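Local coordinates for protein 7beta-hydroxysteroid dehydrogenase (Collinsella aerofaciens, PDB 5FYD) that reduces the 7-oxo group of 7-oxolithocholate with NADPH, giving the bile acid ursodeoxycholate, at residues I139-I147 and Y156-T167. Sequence-based numbering, arbitrary orientation.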
ATOM      1  N   ILE A 139      18.513   7.848  16.253  1.00 10.49           N
ATOM      2  CA  ILE A 139      18.272   8.137  14.827  1.00 11.05           C
ATOM      3  C   ILE A 139      16.788   8.102  14.624  1.00 10.75           C
ATOM      4  O   ILE A 139      16.185   7.053  14.740  1.00 11.57           O
ATOM      5  CB  ILE A 139      18.945   7.114  13.882  1.00 11.16           C
ATOM      6  CG1 ILE A 139      20.466   7.134  14.070  1.00 11.66           C
ATOM      7  CG2 ILE A 139      18.556   7.399  12.418  1.00 11.07           C
ATOM      8  CD1 ILE A 139      21.180   6.018  13.320  1.00 12.67           C
ATOM      9  N   ASN A 140      16.188   9.248  14.345  1.00 10.30           N
ATOM     10  CA  ASN A 140      14.771   9.291  14.064  1.00 10.19           C
ATOM     11  C   ASN A 140      14.545   9.381  12.566  1.00 10.28           C
ATOM     12  O   ASN A 140      15.365   9.911  11.826  1.00 10.90           O
ATOM     13  CB  ASN A 140      14.096  10.451  14.778  1.00 10.04           C
ATOM     14  CG  ASN A 140      14.120  10.297  16.264  1.00 10.32           C
ATOM     15  OD1 ASN A 140      13.994   9.190  16.794  1.00  9.85           O
ATOM     16  ND2 ASN A 140      14.284  11.415  16.970  1.00 10.12           N
ATOM     17  N   VAL A 141      13.414   8.849  12.128  1.00 10.32           N
ATOM     18  CA  VAL A 141      13.095   8.747  10.711  1.00 10.46           C
ATOM     19  C   VAL A 141      12.052   9.783  10.318  1.00 10.34           C
ATOM     20  O   VAL A 141      10.963   9.845  10.897  1.00 10.14           O
ATOM     21  CB  VAL A 141      12.614   7.327  10.400  1.00 10.93           C
ATOM     22  CG1 VAL A 141      12.241   7.186   8.926  1.00 12.07           C
ATOM     23  CG2 VAL A 141      13.692   6.339  10.798  1.00 11.16           C
ATOM     24  N   SER A 142      12.407  10.626   9.358  1.00 10.77           N
ATOM     25  CA  SER A 142      11.451  11.520   8.715  1.00 11.13           C
ATOM     26  C   SER A 142      11.181  11.111   7.262  1.00 11.85           C
ATOM     27  O   SER A 142      11.611  10.037   6.788  1.00 11.55           O
ATOM     28  CB  SER A 142      11.936  12.966   8.837  1.00 11.42           C
ATOM     29  OG  SER A 142      10.911  13.877   8.478  1.00 11.42           O
ATOM     30  N   SER A 143      10.466  11.983   6.553  1.00 12.53           N
ATOM     31  CA  SER A 143      10.037  11.725   5.192  1.00 13.43           C
ATOM     32  C   SER A 143      10.180  12.983   4.389  1.00 13.53           C
ATOM     33  O   SER A 143      10.018  14.097   4.926  1.00 13.18           O
ATOM     34  CB  SER A 143       8.579  11.320   5.209  1.00 14.68           C
ATOM     35  OG  SER A 143       8.107  11.150   3.889  1.00 15.81           O
ATOM     36  N   MET A 144      10.482  12.824   3.104  1.00 13.29           N
ATOM     37  CA  MET A 144      10.511  13.933   2.176  1.00 13.66           C
ATOM     38  C   MET A 144       9.201  14.745   2.147  1.00 12.72           C
ATOM     39  O   MET A 144       9.258  15.936   1.865  1.00 12.13           O
ATOM     40  CB  MET A 144      10.914  13.443   0.771  1.00 15.62           C
ATOM     41  CG  MET A 144      12.428  13.254   0.692  1.00 17.13           C
ATOM     42  SD  MET A 144      12.928  12.408  -0.797  1.00 21.19           S
ATOM     43  CE  MET A 144      12.587  13.681  -2.007  1.00 20.26           C
ATOM     44  N   THR A 145       8.072  14.133   2.524  1.00 11.69           N
ATOM     45  CA  THR A 145       6.814  14.856   2.686  1.00 11.81           C
ATOM     46  C   THR A 145       6.915  15.956   3.750  1.00 11.25           C
ATOM     47  O   THR A 145       6.193  16.956   3.674  1.00 11.00           O
ATOM     48  CB  THR A 145       5.623  13.930   3.031  1.00 13.13           C
ATOM     49  OG1 THR A 145       5.882  13.260   4.262  1.00 12.88           O
ATOM     50  CG2 THR A 145       5.369  12.919   1.936  1.00 13.79           C
ATOM     51  N   GLY A 146       7.800  15.768   4.725  1.00 11.05           N
ATOM     52  CA  GLY A 146       8.097  16.805   5.708  1.00 10.78           C
ATOM     53  C   GLY A 146       8.778  18.049   5.154  1.00 11.45           C
ATOM     54  O   GLY A 146       8.788  19.099   5.800  1.00 11.39           O
ATOM     55  N   ILE A 147       9.367  17.924   3.968  1.00 11.07           N
ATOM     56  CA  ILE A 147       9.969  19.013   3.240  1.00 11.74           C
ATOM     57  C   ILE A 147       9.037  19.587   2.174  1.00 11.87           C
ATOM     58  O   ILE A 147       8.911  20.804   2.050  1.00 11.25           O
ATOM     59  CB  ILE A 147      11.299  18.545   2.581  1.00 11.98           C
ATOM     60  CG1 ILE A 147      12.240  17.996   3.651  1.00 12.51           C
ATOM     61  CG2 ILE A 147      11.920  19.671   1.762  1.00 12.14           C
ATOM     62  CD1 ILE A 147      13.459  17.300   3.114  1.00 12.50           C
ATOM     63  N   TYR A 156       0.679  13.678   7.227  1.00 16.12           N
ATOM     64  CA  TYR A 156       1.909  12.910   6.897  1.00 17.10           C
ATOM     65  C   TYR A 156       3.100  13.864   6.968  1.00 15.32           C
ATOM     66  O   TYR A 156       3.992  13.722   7.826  1.00 14.44           O
ATOM     67  CB  TYR A 156       1.814  12.294   5.476  1.00 19.18           C
ATOM     68  CG  TYR A 156       2.857  11.230   5.044  1.00 20.44           C
ATOM     69  CD1 TYR A 156       3.977  10.915   5.801  1.00 21.85           C
ATOM     70  CD2 TYR A 156       2.660  10.510   3.851  1.00 24.38           C
ATOM     71  CE1 TYR A 156       4.874   9.936   5.406  1.00 23.20           C
ATOM     72  CE2 TYR A 156       3.570   9.541   3.423  1.00 24.99           C
ATOM     73  CZ  TYR A 156       4.668   9.245   4.205  1.00 26.41           C
ATOM     74  OH  TYR A 156       5.560   8.265   3.782  1.00 28.88           O
ATOM     75  N   GLY A 157       3.076  14.871   6.109  1.00 13.05           N
ATOM     76  CA  GLY A 157       4.140  15.833   6.044  1.00 12.80           C
ATOM     77  C   GLY A 157       4.240  16.660   7.314  1.00 11.39           C
ATOM     78  O   GLY A 157       5.336  16.977   7.753  1.00 11.91           O
ATOM     79  N   ALA A 158       3.101  17.016   7.903  1.00 11.22           N
ATOM     80  CA  ALA A 158       3.125  17.889   9.082  1.00 10.81           C
ATOM     81  C   ALA A 158       3.821  17.175  10.243  1.00 10.87           C
ATOM     82  O   ALA A 158       4.682  17.749  10.914  1.00 11.63           O
ATOM     83  CB  ALA A 158       1.721  18.322   9.479  1.00 10.84           C
ATOM     84  N   GLY A 159       3.403  15.939  10.507  1.00 10.73           N
ATOM     85  CA  GLY A 159       3.994  15.125  11.549  1.00 10.59           C
ATOM     86  C   GLY A 159       5.452  14.810  11.277  1.00 10.58           C
ATOM     87  O   GLY A 159       6.298  14.898  12.184  1.00  9.70           O
ATOM     88  N   LYS A 160       5.773  14.453  10.029  1.00 10.69           N
ATOM     89  CA  LYS A 160       7.158  14.172   9.689  1.00 11.02           C
ATOM     90  C   LYS A 160       8.023  15.431   9.790  1.00 10.50           C
ATOM     91  O   LYS A 160       9.187  15.353  10.177  1.00  9.63           O
ATOM     92  CB  LYS A 160       7.286  13.494   8.322  1.00 12.26           C
ATOM     93  CG  LYS A 160       6.801  12.060   8.312  1.00 13.79           C
ATOM     94  CD  LYS A 160       7.451  11.264   9.444  1.00 15.54           C
ATOM     95  CE  LYS A 160       7.756   9.830   9.122  1.00 17.85           C
ATOM     96  NZ  LYS A 160       8.230   9.176  10.366  1.00 17.81           N
ATOM     97  N   ALA A 161       7.454  16.601   9.495  1.00  9.70           N
ATOM     98  CA  ALA A 161       8.197  17.858   9.687  1.00 10.13           C
ATOM     99  C   ALA A 161       8.455  18.145  11.165  1.00  9.90           C
ATOM    100  O   ALA A 161       9.507  18.692  11.543  1.00 10.27           O
ATOM    101  CB  ALA A 161       7.470  19.014   9.042  1.00 10.52           C
ATOM    102  N   PHE A 162       7.484  17.819  12.012  1.00  9.59           N
ATOM    103  CA  PHE A 162       7.685  17.950  13.465  1.00  9.40           C
ATOM    104  C   PHE A 162       8.877  17.094  13.904  1.00  9.19           C
ATOM    105  O   PHE A 162       9.802  17.559  14.598  1.00  9.27           O
ATOM    106  CB  PHE A 162       6.421  17.534  14.211  1.00  9.42           C
ATOM    107  CG  PHE A 162       6.482  17.787  15.680  1.00  9.77           C
ATOM    108  CD1 PHE A 162       7.070  16.878  16.535  1.00  9.90           C
ATOM    109  CD2 PHE A 162       5.969  18.974  16.198  1.00 10.22           C
ATOM    110  CE1 PHE A 162       7.127  17.120  17.893  1.00  9.94           C
ATOM    111  CE2 PHE A 162       6.023  19.225  17.536  1.00 10.08           C
ATOM    112  CZ  PHE A 162       6.587  18.296  18.394  1.00 10.07           C
ATOM    113  N   ILE A 163       8.880  15.835  13.466  1.00  9.59           N
ATOM    114  CA  ILE A 163       9.974  14.915  13.805  1.00  9.55           C
ATOM    115  C   ILE A 163      11.300  15.455  13.259  1.00  9.41           C
ATOM    116  O   ILE A 163      12.314  15.450  13.961  1.00  9.86           O
ATOM    117  CB  ILE A 163       9.712  13.495  13.257  1.00  9.60           C
ATOM    118  CG1 ILE A 163       8.518  12.872  13.997  1.00  9.70           C
ATOM    119  CG2 ILE A 163      10.965  12.630  13.346  1.00  9.72           C
ATOM    120  CD1 ILE A 163       7.993  11.586  13.406  1.00  9.88           C
ATOM    121  N   LEU A 164      11.279  15.934  12.012  1.00  9.41           N
ATOM    122  CA  LEU A 164      12.490  16.466  11.380  1.00  9.34           C
ATOM    123  C   LEU A 164      13.059  17.634  12.201  1.00  9.24           C
ATOM    124  O   LEU A 164      14.217  17.610  12.646  1.00  8.96           O
ATOM    125  CB  LEU A 164      12.180  16.933   9.966  1.00  9.84           C
ATOM    126  CG  LEU A 164      13.296  17.616   9.185  1.00  9.97           C
ATOM    127  CD1 LEU A 164      14.544  16.769   8.979  1.00 10.54           C
ATOM    128  CD2 LEU A 164      12.713  18.062   7.861  1.00 10.94           C
ATOM    129  N   LYS A 165      12.248  18.650  12.386  1.00  9.37           N
ATOM    130  CA  LYS A 165      12.735  19.862  13.041  1.00  9.96           C
ATOM    131  C   LYS A 165      13.078  19.660  14.521  1.00 10.19           C
ATOM    132  O   LYS A 165      14.050  20.257  15.018  1.00  9.60           O
ATOM    133  CB  LYS A 165      11.773  21.030  12.839  1.00 10.27           C
ATOM    134  CG  LYS A 165      11.580  21.452  11.383  1.00 11.31           C
ATOM    135  CD  LYS A 165      12.836  21.990  10.726  1.00 11.87           C
ATOM    136  CE  LYS A 165      12.857  21.708   9.231  1.00 12.31           C
ATOM    137  NZ  LYS A 165      14.179  21.989   8.679  1.00 12.38           N
ATOM    138  N   MET A 166      12.309  18.832  15.231  1.00  9.95           N
ATOM    139  CA  MET A 166      12.641  18.519  16.614  1.00 10.02           C
ATOM    140  C   MET A 166      13.986  17.812  16.674  1.00  9.83           C
ATOM    141  O   MET A 166      14.815  18.113  17.519  1.00  9.56           O
ATOM    142  CB  MET A 166      11.572  17.644  17.275  1.00 10.09           C
ATOM    143  CG  MET A 166      11.788  17.494  18.787  1.00 10.94           C
ATOM    144  SD  MET A 166      11.413  19.080  19.590  1.00 12.31           S
ATOM    145  CE  MET A 166      12.258  18.930  21.147  1.00 12.23           C
ATOM    146  N   THR A 167      14.196  16.832  15.785  1.00  9.50           N
ATOM    147  CA  THR A 167      15.428  16.037  15.826  1.00  9.69           C
ATOM    148  C   THR A 167      16.626  16.863  15.377  1.00  9.89           C
ATOM    149  O   THR A 167      17.710  16.728  15.946  1.00 10.21           O
ATOM    150  CB  THR A 167      15.292  14.735  15.036  1.00  9.54           C
ATOM    151  OG1 THR A 167      14.140  14.029  15.500  1.00  9.83           O
ATOM    152  CG2 THR A 167      16.518  13.845  15.230  1.00  9.70           C
TER
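Lys160 NZ on Val141 O and Ser142 OG on Lys160 O form a reciprocal pair of hydrogen bonds, a clear example of how a strand end is tied to a neighbouring helix. Lys160 bends at its second and third torsions (chi2 -51°, chi3 -145°), which turns its tail along the strand and sets NZ 2.9 Å from Val141 O, above the plane of that carbonyl. Ser142 returns the favour: its OG donates to Lys160 O at 2.8 Å, meeting the carbonyl on the face opposite Leu164 N, the helix's own donor to the same oxygen. Farther along the helix, Asn140 ND2 gives a nearly straight bond (167°) to Thr167 OG1, 3.0 Å away and close to the amide plane. Thr167 OG1 in turn donates to Ile163 O, while Asn140 OD1 accepts from Tyr90 N, so both ends of the buried amide are engaged. Ser143 OG and Thr145 OG1 share a further hydrogen bond.

Thr145 lies over one face of the Tyr156 ring, its CG2 4.1 Å from the centroid in a CH-pi contact and its OG1 nearest CD1. Ser143 CB rests against Lys160 CG. Pro199 of the second subunit packs on Ser143, Thr145 and Tyr156.

Backbone packing is tightest in its CA atoms at Gly146 and Gly157; Gly157 CA lies 3.3 Å from Thr145 O, which a side chain there would strike, and Gly146 CA makes a CA-H...O contact with Gly157 O.

Shortening Lys160 to an alanine would remove the amine, and is likely to leave Val141 O without this donor and a gap beside Ser143 CB. Within the Rossmann fold, the contact gathers the Ser-Tyr-Lys residues of short-chain dehydrogenases. Ser143 OG, of the probable transition-state stabiliser, lies 3.8 Å from OH of Tyr156, the probable proton acceptor. Lys160, which by analogy with relatives lowers the tyrosine pKa, here holds its amine on Val141 O, away from the phenol. Its exchange of bonds with the strand ties the segment carrying Ser143 to the helix carrying Tyr156, consistent with keeping serine and tyrosine in place.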